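Local coordinates for molybdopterin biosynthesis protein MoaB (Sulfolobus tokodaii, PDB 3IWT) that probably binds molybdopterin during biosynthesis of the molybdenum cofactor, at residues L106-I111 against S138-G143; N17-I23 against V82-T88; G90-S94 against Y133-A137; I103-F107 against I146-L150. All blocks are in the same frame, centred on the assembly; numbering follows the deposited sequence.

How the interactions relate
Interactions 1, 2 and 4 are built on one mixed sheet, in which strands 17-23, 84-88, 145-150, 138-142 and 109-110 lie in that order. Interaction 2 joins the first two. Interaction 4 packs residues 103-107 against strand 145-150, which bonds to strand 84-88 (I85 O to Y148 N, 2.8 Å) and to strand 138-142 of interaction 1 (G140 O to V147 N, 2.8 Å). Interactions 1 and 4 share L106 and F107, and their centres are about 5 Å apart. Interaction 3, its centre about 18 Å from those of interactions 1 and 2, ties together loops that continue from strand 84-88 and lead into strand 138-142. By family resemblance, its glycine-rich loop is part of the probable molybdopterin site.

Interaction 1. Residues L106-I111 against S138-G143; sequences LFDREI and SAGIIG
R109 and E110 pair with I141 and G140 as a short antiparallel ladder at one edge of the chain's mixed sheet, and because D108 and R109 both face I141 the ladder starts with a classic beta bulge. Among the backbone bonds, I141 N donates to R109 O (3.0 Å) almost head-on, whereas I111 N meets A139 O (2.9 Å) from 40° above the carbonyl plane. The two bonds of the bulge, from D108 N and R109 N to I141 O, are weak. The side chain of D108 adds a firmer link: its OD2 takes the N-H of G143 (2.8 Å) from above the carboxylate plane, and one water donates to both OD2 and G143 O. OD1 makes a salt bridge to K66 of a neighbouring subunit. Apolar contacts occupy both faces. On the side of I141, the I111 and I141 side chains cross at about a right angle, I111 CD1 3.9 Å from I141 CG1, and I111 CB touches A139 CB. On the side of E110, I142 CD1 meets the edge of the F107 ring in its plane, while G140 CA lies over the ring face in a CH-pi contact, 3.5 Å from the centroid and 8° off the normal.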
loop_
_atom_site.group_PDB
_atom_site.type_symbol
_atom_site.label_atom_id
_atom_site.label_comp_id
_atom_site.label_asym_id
_atom_site.label_seq_id
_atom_site.Cartn_x
_atom_site.Cartn_y
_atom_site.Cartn_z
ATOM N N LEU A 106 11.709 5.830 2.037
ATOM C CA LEU A 106 12.979 5.223 2.384
ATOM C C LEU A 106 13.132 4.830 3.855
ATOM O O LEU A 106 14.091 4.141 4.231
ATOM C CB LEU A 106 14.111 6.162 2.022
ATOM C CG LEU A 106 14.059 6.721 0.587
ATOM C CD1 LEU A 106 15.367 7.483 0.404
ATOM C CD2 LEU A 106 13.856 5.685 -0.491
ATOM N N PHE A 107 12.218 5.292 4.687
ATOM C CA PHE A 107 12.281 5.008 6.110
ATOM C C PHE A 107 12.194 3.504 6.335
ATOM O O PHE A 107 11.374 2.821 5.710
ATOM C CB PHE A 107 11.138 5.731 6.870
ATOM C CG PHE A 107 11.206 7.244 6.839
ATOM C CD1 PHE A 107 12.398 7.920 6.661
ATOM C CD2 PHE A 107 10.046 8.007 7.069
ATOM C CE1 PHE A 107 12.462 9.321 6.673
ATOM C CE2 PHE A 107 10.106 9.439 7.101
ATOM C CZ PHE A 107 11.318 10.073 6.892
ATOM N N ASP A 108 13.047 2.975 7.200
ATOM C CA ASP A 108 12.825 1.636 7.749
ATOM C C ASP A 108 11.467 1.571 8.494
ATOM O O ASP A 108 10.691 0.654 8.285
ATOM C CB ASP A 108 13.945 1.255 8.705
ATOM C CG ASP A 108 15.324 1.169 8.023
ATOM O OD1 ASP A 108 15.419 1.225 6.791
ATOM O OD2 ASP A 108 16.319 1.019 8.749
ATOM N N ARG A 109 11.235 2.577 9.351
ATOM C CA ARG A 109 9.993 2.773 10.113
ATOM C C ARG A 109 9.663 4.269 10.074
ATOM O O ARG A 109 10.549 5.084 10.350
ATOM C CB ARG A 109 10.197 2.366 11.583
ATOM C CG ARG A 109 10.750 0.959 11.763
ATOM C CD ARG A 109 10.705 0.503 13.223
ATOM N NE ARG A 109 11.879 0.944 13.966
ATOM C CZ ARG A 109 12.088 0.696 15.258
ATOM N NH1 ARG A 109 11.181 0.039 15.984
ATOM N NH2 ARG A 109 13.206 1.119 15.822
ATOM N N GLU A 110 8.422 4.634 9.728
ATOM C CA GLU A 110 7.982 6.021 9.877
ATOM C C GLU A 110 7.702 6.242 11.362
ATOM O O GLU A 110 7.100 5.397 12.035
ATOM C CB GLU A 110 6.716 6.416 9.057
ATOM C CG GLU A 110 6.414 7.979 9.077
ATOM C CD GLU A 110 4.984 8.420 8.641
ATOM O OE1 GLU A 110 4.226 7.565 8.213
ATOM O OE2 GLU A 110 4.615 9.642 8.770
ATOM N N ILE A 111 8.106 7.399 11.867
ATOM C CA ILE A 111 7.691 7.789 13.220
ATOM C C ILE A 111 6.329 8.472 12.981
ATOM O O ILE A 111 6.240 9.692 12.795
ATOM C CB ILE A 111 8.725 8.698 13.948
ATOM C CG1 ILE A 111 10.054 7.926 14.083
ATOM C CG2 ILE A 111 8.221 9.098 15.347
ATOM C CD1 ILE A 111 11.275 8.784 14.370
ATOM N N SER A 138 7.313 15.308 8.522
ATOM C CA SER A 138 7.366 13.882 8.852
ATOM C C SER A 138 8.705 13.535 9.482
ATOM O O SER A 138 9.659 14.310 9.382
ATOM C CB SER A 138 7.173 13.045 7.583
ATOM O OG SER A 138 5.900 13.249 7.001
ATOM N N ALA A 139 8.757 12.389 10.157
ATOM C CA ALA A 139 9.989 11.860 10.767
ATOM C C ALA A 139 10.027 10.330 10.568
ATOM O O ALA A 139 8.982 9.679 10.378
ATOM C CB ALA A 139 10.089 12.244 12.288
ATOM N N GLY A 140 11.243 9.784 10.572
ATOM C CA GLY A 140 11.453 8.373 10.397
ATOM C C GLY A 140 12.831 7.931 10.837
ATOM O O GLY A 140 13.644 8.735 11.323
ATOM N N ILE A 141 13.075 6.639 10.666
ATOM C CA ILE A 141 14.288 5.984 11.121
ATOM C C ILE A 141 14.847 5.235 9.903
ATOM O O ILE A 141 14.092 4.539 9.204
ATOM C CB ILE A 141 13.970 4.953 12.265
ATOM C CG1 ILE A 141 13.359 5.644 13.501
ATOM C CG2 ILE A 141 15.217 4.159 12.653
ATOM C CD1 ILE A 141 12.366 4.764 14.279
ATOM N N ILE A 142 16.129 5.449 9.608
ATOM C CA ILE A 142 16.843 4.656 8.590
ATOM C C ILE A 142 18.135 4.165 9.207
ATOM O O ILE A 142 18.952 4.957 9.603
ATOM C CB ILE A 142 17.184 5.474 7.322
ATOM C CG1 ILE A 142 15.915 6.054 6.718
ATOM C CG2 ILE A 142 17.935 4.569 6.282
ATOM C CD1 ILE A 142 16.116 7.029 5.588
ATOM N N GLY A 143 18.321 2.851 9.277
ATOM C CA GLY A 143 19.455 2.292 10.000
ATOM C C GLY A 143 19.310 2.698 11.455
ATOM O O GLY A 143 18.265 2.496 12.052
HETATM O O HOH W 1 16.229 0.890 11.345
HETATM O O HOH W 2 5.927 11.311 10.726
HETATM O O HOH W 3 3.714 11.814 7.450
#

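Interaction 2. Residues N17-I23 against V82-T88; sequences NFYVITI and VDVIIST
N17-I23 runs parallel to strand 84-88, the axes 4.7 Å apart at closest approach and 19° apart in direction, in a ladder from F18-V84 to T22-T88. The chain passes from strand 17-23 through helix 40-51 to parallel strand 55-62, and through helix 66-77 to strand 84-88, two beta-alpha-beta crossovers of a Rossmann-like alpha/beta fold. The backbone bonds alternate: Y19 N, I21 N and I23 N donate to V84 O, I86 O and T88 O, and Y19 O and I21 O accept from I86 N and T88 N.

The side chains divide between two faces. On the face covered by helix 40-51, F18 lies alongside V84; V84 CB is 3.6 Å from F18 CE2, its CG2 sits over the ring in a CH-pi contact, and I86 CD1 closes on F18 CD2 (3.7 Å). Farther along, the T88 torsion (chi1 171°) turns OG1 to its bond with P151 O and leaves CG2 to touch T22 OG1 at 3.6 Å, while T22 OG1 bonds to D39. On the face covered by helix 66-77, I21 crosses I85 obliquely, CD1 3.8 Å from I85 CG2, and V82 CG2 lies 4.1 Å from both CB and CD1 of Y19, oblique to the ring.

The start of the ladder is held by three bonds. N17 O accepts from both D83 N (2.8 Å) and V84 N. The D83 carboxylate also makes a salt bridge to R177 through OD1, while its OD2 takes the N-H of N17 on the anti side at 2.8 Å, almost straight at 175°.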
loop_
_atom_site.group_PDB
_atom_site.type_symbol
_atom_site.label_atom_id
_atom_site.label_comp_id
_atom_site.label_asym_id
_atom_site.label_seq_id
_atom_site.Cartn_x
_atom_site.Cartn_y
_atom_site.Cartn_z
ATOM N N ASN A 17 25.281 14.283 16.696
ATOM C CA ASN A 17 25.755 14.829 15.416
ATOM C C ASN A 17 24.616 14.953 14.385
ATOM O O ASN A 17 23.924 13.967 14.056
ATOM C CB ASN A 17 26.842 13.943 14.831
ATOM C CG ASN A 17 28.080 13.824 15.712
ATOM O OD1 ASN A 17 28.693 12.754 15.779
ATOM N ND2 ASN A 17 28.486 14.901 16.317
ATOM N N PHE A 18 24.441 16.156 13.857
ATOM C CA PHE A 18 23.326 16.474 12.956
ATOM C C PHE A 18 23.861 16.854 11.587
ATOM O O PHE A 18 24.911 17.497 11.483
ATOM C CB PHE A 18 22.505 17.642 13.510
ATOM C CG PHE A 18 21.653 17.287 14.693
ATOM C CD1 PHE A 18 22.228 17.081 15.922
ATOM C CD2 PHE A 18 20.268 17.127 14.556
ATOM C CE1 PHE A 18 21.469 16.765 17.031
ATOM C CE2 PHE A 18 19.480 16.809 15.671
ATOM C CZ PHE A 18 20.095 16.601 16.903
ATOM N N TYR A 19 23.128 16.457 10.543
ATOM C CA TYR A 19 23.374 16.906 9.185
ATOM C C TYR A 19 22.138 17.686 8.721
ATOM O O TYR A 19 21.003 17.205 8.856
ATOM C CB TYR A 19 23.597 15.702 8.275
ATOM C CG TYR A 19 24.199 16.010 6.935
ATOM C CD1 TYR A 19 25.494 15.596 6.635
ATOM C CD2 TYR A 19 23.479 16.680 5.962
ATOM C CE1 TYR A 19 26.049 15.824 5.387
ATOM C CE2 TYR A 19 24.031 16.955 4.734
ATOM C CZ TYR A 19 25.319 16.514 4.448
ATOM O OH TYR A 19 25.855 16.740 3.212
ATOM N N VAL A 20 22.362 18.870 8.155
ATOM C CA VAL A 20 21.257 19.779 7.834
ATOM C C VAL A 20 21.122 19.900 6.315
ATOM O O VAL A 20 22.104 20.168 5.630
ATOM C CB VAL A 20 21.445 21.181 8.456
ATOM C CG1 VAL A 20 20.265 22.113 8.121
ATOM C CG2 VAL A 20 21.605 21.078 9.975
ATOM N N ILE A 21 19.907 19.739 5.806
ATOM C CA ILE A 21 19.678 19.822 4.359
ATOM C C ILE A 21 18.623 20.874 4.046
ATOM O O ILE A 21 17.486 20.810 4.540
ATOM C CB ILE A 21 19.259 18.464 3.758
ATOM C CG1 ILE A 21 20.283 17.370 4.069
ATOM C CG2 ILE A 21 19.013 18.576 2.218
ATOM C CD1 ILE A 21 19.822 15.962 3.622
ATOM N N THR A 22 18.975 21.849 3.224
ATOM C CA THR A 22 18.000 22.874 2.842
ATOM C C THR A 22 17.505 22.550 1.447
ATOM O O THR A 22 18.303 22.355 0.548
ATOM C CB THR A 22 18.608 24.292 2.935
ATOM O OG1 THR A 22 18.880 24.567 4.306
ATOM C CG2 THR A 22 17.644 25.355 2.364
ATOM N N ILE A 23 16.177 22.470 1.294
ATOM C CA ILE A 23 15.550 22.159 0.007
ATOM C C ILE A 23 14.830 23.421 -0.482
ATOM O O ILE A 23 13.743 23.773 -0.000
ATOM C CB ILE A 23 14.588 20.957 0.123
ATOM C CG1 ILE A 23 15.317 19.762 0.739
ATOM C CG2 ILE A 23 14.021 20.606 -1.219
ATOM C CD1 ILE A 23 14.435 18.565 1.079
ATOM N N VAL A 82 27.024 10.611 11.519
ATOM C CA VAL A 82 25.725 11.306 11.550
ATOM C C VAL A 82 24.734 10.536 12.424
ATOM O O VAL A 82 24.534 9.336 12.228
ATOM C CB VAL A 82 25.147 11.537 10.119
ATOM C CG1 VAL A 82 23.676 12.018 10.188
ATOM C CG2 VAL A 82 26.012 12.537 9.342
ATOM N N ASP A 83 24.111 11.221 13.385
ATOM C CA ASP A 83 23.034 10.617 14.192
ATOM C C ASP A 83 21.638 10.972 13.687
ATOM O O ASP A 83 20.716 10.141 13.701
ATOM C CB ASP A 83 23.163 11.026 15.664
ATOM C CG ASP A 83 24.483 10.623 16.268
ATOM O OD1 ASP A 83 24.859 9.452 16.117
ATOM O OD2 ASP A 83 25.153 11.474 16.898
ATOM N N VAL A 84 21.476 12.220 13.262
ATOM C CA VAL A 84 20.172 12.750 12.891
ATOM C C VAL A 84 20.362 13.634 11.645
ATOM O O VAL A 84 21.342 14.410 11.550
ATOM C CB VAL A 84 19.560 13.627 14.024
ATOM C CG1 VAL A 84 18.150 14.133 13.652
ATOM C CG2 VAL A 84 19.556 12.906 15.387
ATOM N N ILE A 85 19.406 13.531 10.734
ATOM C CA ILE A 85 19.318 14.379 9.554
ATOM C C ILE A 85 18.051 15.216 9.693
ATOM O O ILE A 85 16.975 14.668 9.945
ATOM C CB ILE A 85 19.243 13.557 8.248
ATOM C CG1 ILE A 85 20.484 12.666 8.087
ATOM C CG2 ILE A 85 19.048 14.504 7.022
ATOM C CD1 ILE A 85 20.375 11.535 7.019
ATOM N N ILE A 86 18.188 16.524 9.488
ATOM C CA ILE A 86 17.056 17.438 9.478
ATOM C C ILE A 86 17.042 18.198 8.158
ATOM O O ILE A 86 18.040 18.821 7.754
ATOM C CB ILE A 86 17.096 18.432 10.658
ATOM C CG1 ILE A 86 17.159 17.702 12.012
ATOM C CG2 ILE A 86 15.860 19.401 10.602
ATOM C CD1 ILE A 86 17.211 18.658 13.234
ATOM N N SER A 87 15.912 18.132 7.462
ATOM C CA SER A 87 15.754 18.930 6.258
ATOM C C SER A 87 14.716 20.003 6.471
ATOM O O SER A 87 13.772 19.834 7.258
ATOM C CB SER A 87 15.410 18.068 5.029
ATOM O OG SER A 87 14.119 17.469 5.146
ATOM N N THR A 88 14.867 21.100 5.736
ATOM C CA THR A 88 13.873 22.153 5.716
ATOM C C THR A 88 13.490 22.465 4.279
ATOM O O THR A 88 14.354 22.778 3.469
ATOM C CB THR A 88 14.372 23.444 6.417
ATOM O OG1 THR A 88 13.441 24.532 6.205
ATOM C CG2 THR A 88 15.775 23.873 5.958
#

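Interaction 3. Residues G90-S94 against Y133-A137; sequences GTGYS and YLTKA
K136 is held by T91 through its backbone N and by Y93 along its side chain, and this is the tight part of the contact. K136 N donates to T91 O (2.8 Å), the one direct hydrogen bond between the two loops. The lysine then crosses the ring of Y93 obliquely: CG passes close to the phenol OH (3.1 Å), and a bend at chi3 (-78°) carries CE over one ring face, 4.2 Å from the centroid, in a CH-pi contact. G92 O lies beside the same CE, and NZ goes on to a salt bridge with E101. L134 O lies at the edge of the Y93 ring, near its plane, 3.4 Å from CD2.

The looser part is bridged by water. The hydroxyls of T91 and T135 lie side by side at 3.6 Å (OG1 to OG1) and share one water; a glycerol is bound about 4 Å from the T135 side chain. Another water accepts from Y93 OH and donates to Y133 O and T135 O, and a third links Y93 N to L134 O. Y93 OH also bonds to E112 N of a neighbouring subunit, so the phenol belongs to the subunit interface too. T135 OG1 accepts from A137 N (3.2 Å), an ST turn. The other loop, entered from T88, carries the glycine-rich TGGTG motif, which in MogA/MoaB relatives contributes to the molybdopterin-binding site and probably does so here.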
loop_
_atom_site.group_PDB
_atom_site.type_symbol
_atom_site.label_atom_id
_atom_site.label_comp_id
_atom_site.label_asym_id
_atom_site.label_seq_id
_atom_site.Cartn_x
_atom_site.Cartn_y
_atom_site.Cartn_z
ATOM N N GLY A 90 9.812 21.957 1.310
ATOM C CA GLY A 90 9.125 21.089 0.369
ATOM C C GLY A 90 8.159 20.078 0.940
ATOM O O GLY A 90 7.931 19.034 0.307
ATOM N N THR A 91 7.568 20.406 2.092
ATOM C CA THR A 91 6.649 19.497 2.779
ATOM C C THR A 91 5.170 19.950 2.723
ATOM O O THR A 91 4.344 19.426 3.439
ATOM C CB THR A 91 7.096 19.276 4.238
ATOM O OG1 THR A 91 7.045 20.504 4.989
ATOM C CG2 THR A 91 8.523 18.718 4.316
ATOM N N GLY A 92 4.849 20.901 1.852
ATOM C CA GLY A 92 3.491 21.352 1.680
ATOM C C GLY A 92 2.844 20.893 0.396
ATOM O O GLY A 92 3.177 19.831 -0.149
ATOM N N TYR A 93 1.877 21.682 -0.070
ATOM C CA TYR A 93 1.069 21.298 -1.226
ATOM C C TYR A 93 1.290 22.177 -2.459
ATOM O O TYR A 93 0.494 22.133 -3.392
ATOM C CB TYR A 93 -0.419 21.229 -0.838
ATOM C CG TYR A 93 -0.660 20.104 0.136
ATOM C CD1 TYR A 93 -0.836 18.794 -0.310
ATOM C CD2 TYR A 93 -0.620 20.332 1.500
ATOM C CE1 TYR A 93 -1.000 17.743 0.594
ATOM C CE2 TYR A 93 -0.773 19.295 2.411
ATOM C CZ TYR A 93 -0.986 18.014 1.967
ATOM O OH TYR A 93 -1.142 16.986 2.892
ATOM N N SER A 94 2.389 22.931 -2.498
ATOM C CA SER A 94 2.846 23.472 -3.775
ATOM C C SER A 94 3.074 22.307 -4.765
ATOM O O SER A 94 3.491 21.223 -4.376
ATOM C CB SER A 94 4.111 24.286 -3.585
ATOM O OG SER A 94 4.751 24.517 -4.813
ATOM N N TYR A 133 -3.215 22.020 8.673
ATOM C CA TYR A 133 -3.486 20.832 7.846
ATOM C C TYR A 133 -2.827 20.882 6.487
ATOM O O TYR A 133 -2.902 19.904 5.723
ATOM C CB TYR A 133 -4.957 20.457 7.778
ATOM C CG TYR A 133 -5.893 21.316 6.955
ATOM C CD1 TYR A 133 -6.022 21.118 5.581
ATOM C CD2 TYR A 133 -6.683 22.271 7.549
ATOM C CE1 TYR A 133 -6.911 21.863 4.813
ATOM C CE2 TYR A 133 -7.595 23.032 6.801
ATOM C CZ TYR A 133 -7.707 22.823 5.419
ATOM O OH TYR A 133 -8.625 23.548 4.661
ATOM N N LEU A 134 -2.131 21.980 6.193
ATOM C CA LEU A 134 -1.428 22.123 4.921
ATOM C C LEU A 134 0.085 21.778 4.957
ATOM O O LEU A 134 0.816 22.084 4.000
ATOM C CB LEU A 134 -1.686 23.536 4.399
ATOM C CG LEU A 134 -3.170 23.799 4.061
ATOM C CD1 LEU A 134 -3.307 25.158 3.393
ATOM C CD2 LEU A 134 -3.756 22.696 3.187
ATOM N N THR A 135 0.529 21.114 6.028
ATOM C CA THR A 135 1.905 20.550 6.074
ATOM C C THR A 135 1.893 19.026 6.201
ATOM O O THR A 135 0.972 18.452 6.784
ATOM C CB THR A 135 2.737 21.166 7.197
ATOM O OG1 THR A 135 4.101 20.704 7.125
ATOM C CG2 THR A 135 2.135 20.874 8.601
ATOM N N LYS A 136 2.930 18.404 5.640
ATOM C CA LYS A 136 3.187 16.971 5.731
ATOM C C LYS A 136 4.541 16.668 6.389
ATOM O O LYS A 136 5.110 15.580 6.194
ATOM C CB LYS A 136 3.132 16.342 4.349
ATOM C CG LYS A 136 1.845 16.491 3.639
ATOM C CD LYS A 136 1.892 15.807 2.259
ATOM C CE LYS A 136 2.642 16.664 1.218
ATOM N NZ LYS A 136 2.395 16.097 -0.127
ATOM N N ALA A 137 5.057 17.631 7.163
ATOM C CA ALA A 137 6.261 17.432 7.954
ATOM C C ALA A 137 6.198 16.047 8.613
ATOM O O ALA A 137 5.158 15.642 9.120
ATOM C CB ALA A 137 6.432 18.552 8.998
HETATM O O HOH W 4 4.730 22.707 4.915
HETATM O O HOH W 5 3.029 17.729 -1.827
HETATM O O HOH W 6 -1.397 17.782 5.431
HETATM O O HOH W 7 1.028 23.791 1.863
#

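Interaction 4. Residues I103-F107 against I146-L150; sequences IRKLF and IVYLL
I103, closing helix 99-103, meets L149 of strand 145-150 with its CG2 methyl, 3.9 Å from CD2, while its CB lies 4.0 Å from L149 CD1. The same CG2 reaches V147 CG1 more distantly, at 4.5 Å. R104 takes part mainly through its backbone, with N near L149 CD1; its guanidinium leads away to a salt bridge with E112 of a neighbouring subunit. The chain then turns, L106 N bonding to I103 O (2.8 Å) and F107 N to R104 O. This turn folds the F107 ring against its own segment, with I103 O and R104 CA over one face, each offset toward the rim. The far end of the ring meets the strand obliquely: CE1 touches V147 CB at 3.8 Å and CZ touches L149 CD1 at 4.0 Å. With CG anti to its carbonyl carbon (chi1 -50°), L149 places CD1 between I103 CB and F107 CZ, so one methyl serves both residues. F73 of helix 66-77 also packs on I103, V147 and L149, while the alternate residues I146 and Y148 point away from this turn, to helix 154-176 on the other face of the sheet.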
loop_
_atom_site.group_PDB
_atom_site.type_symbol
_atom_site.label_atom_id
_atom_site.label_comp_id
_atom_site.label_asym_id
_atom_site.label_seq_id
_atom_site.Cartn_x
_atom_site.Cartn_y
_atom_site.Cartn_z
ATOM N N ILE A 103 11.362 11.085 0.238
ATOM C CA ILE A 103 12.143 10.491 1.323
ATOM C C ILE A 103 11.388 9.538 2.234
ATOM O O ILE A 103 11.961 8.564 2.739
ATOM C CB ILE A 103 12.859 11.609 2.148
ATOM C CG1 ILE A 103 13.791 12.392 1.214
ATOM C CG2 ILE A 103 13.590 11.052 3.389
ATOM C CD1 ILE A 103 14.910 11.588 0.548
ATOM N N ARG A 104 10.101 9.808 2.464
ATOM C CA ARG A 104 9.353 9.057 3.459
ATOM C C ARG A 104 9.333 7.586 3.135
ATOM O O ARG A 104 9.347 6.744 4.031
ATOM C CB ARG A 104 7.913 9.627 3.625
ATOM C CG ARG A 104 7.119 8.982 4.740
ATOM C CD ARG A 104 5.860 9.790 5.020
ATOM N NE ARG A 104 5.037 9.809 3.833
ATOM C CZ ARG A 104 3.912 10.529 3.742
ATOM N NH1 ARG A 104 3.513 11.262 4.749
ATOM N NH2 ARG A 104 3.205 10.493 2.642
ATOM N N LYS A 105 9.379 7.274 1.844
ATOM C CA LYS A 105 9.390 5.924 1.356
ATOM C C LYS A 105 10.604 5.127 1.800
ATOM O O LYS A 105 10.518 3.886 1.908
ATOM C CB LYS A 105 9.363 5.907 -0.200
ATOM C CG LYS A 105 8.005 5.978 -0.739
ATOM C CD LYS A 105 7.980 5.921 -2.248
ATOM C CE LYS A 105 7.295 7.169 -2.837
ATOM N NZ LYS A 105 8.024 7.567 -4.139
ATOM N N LEU A 106 11.709 5.830 2.037
ATOM C CA LEU A 106 12.979 5.223 2.384
ATOM C C LEU A 106 13.132 4.830 3.855
ATOM O O LEU A 106 14.091 4.141 4.231
ATOM C CB LEU A 106 14.111 6.162 2.022
ATOM C CG LEU A 106 14.059 6.721 0.587
ATOM C CD1 LEU A 106 15.367 7.483 0.404
ATOM C CD2 LEU A 106 13.856 5.685 -0.491
ATOM N N PHE A 107 12.218 5.292 4.687
ATOM C CA PHE A 107 12.281 5.008 6.110
ATOM C C PHE A 107 12.194 3.504 6.335
ATOM O O PHE A 107 11.374 2.821 5.710
ATOM C CB PHE A 107 11.138 5.731 6.870
ATOM C CG PHE A 107 11.206 7.244 6.839
ATOM C CD1 PHE A 107 12.398 7.920 6.661
ATOM C CD2 PHE A 107 10.046 8.007 7.069
ATOM C CE1 PHE A 107 12.462 9.321 6.673
ATOM C CE2 PHE A 107 10.106 9.439 7.101
ATOM C CZ PHE A 107 11.318 10.073 6.892
ATOM N N ILE A 146 17.989 8.990 12.757
ATOM C CA ILE A 146 16.675 9.601 12.771
ATOM C C ILE A 146 16.659 10.665 11.665
ATOM O O ILE A 146 17.672 11.313 11.382
ATOM C CB ILE A 146 16.381 10.272 14.133
ATOM C CG1 ILE A 146 16.645 9.296 15.298
ATOM C CG2 ILE A 146 14.937 10.836 14.175
ATOM C CD1 ILE A 146 16.030 7.881 15.135
ATOM N N VAL A 147 15.506 10.834 11.032
ATOM C CA VAL A 147 15.366 11.808 9.972
ATOM C C VAL A 147 14.118 12.639 10.239
ATOM O O VAL A 147 13.059 12.069 10.492
ATOM C CB VAL A 147 15.234 11.129 8.586
ATOM C CG1 VAL A 147 15.006 12.189 7.494
ATOM C CG2 VAL A 147 16.466 10.195 8.276
ATOM N N TYR A 148 14.257 13.969 10.193
ATOM C CA TYR A 148 13.129 14.886 10.346
ATOM C C TYR A 148 13.017 15.703 9.068
ATOM O O TYR A 148 13.982 16.345 8.650
ATOM C CB TYR A 148 13.296 15.819 11.538
ATOM C CG TYR A 148 13.270 15.168 12.911
ATOM C CD1 TYR A 148 12.072 14.939 13.565
ATOM C CD2 TYR A 148 14.461 14.826 13.579
ATOM C CE1 TYR A 148 12.053 14.360 14.842
ATOM C CE2 TYR A 148 14.444 14.233 14.830
ATOM C CZ TYR A 148 13.244 14.026 15.478
ATOM O OH TYR A 148 13.241 13.453 16.742
ATOM N N LEU A 149 11.838 15.657 8.450
ATOM C CA LEU A 149 11.541 16.425 7.261
ATOM C C LEU A 149 10.645 17.587 7.646
ATOM O O LEU A 149 9.447 17.420 7.881
ATOM C CB LEU A 149 10.843 15.547 6.210
ATOM C CG LEU A 149 11.468 14.199 5.850
ATOM C CD1 LEU A 149 10.564 13.439 4.816
ATOM C CD2 LEU A 149 12.931 14.378 5.342
ATOM N N LEU A 150 11.231 18.779 7.716
ATOM C CA LEU A 150 10.532 19.956 8.214
ATOM C C LEU A 150 10.091 20.923 7.112
ATOM O O LEU A 150 10.670 20.935 6.038
ATOM C CB LEU A 150 11.411 20.700 9.215
ATOM C CG LEU A 150 11.962 19.888 10.401
ATOM C CD1 LEU A 150 12.807 20.808 11.396
ATOM C CD2 LEU A 150 10.790 19.104 11.129
#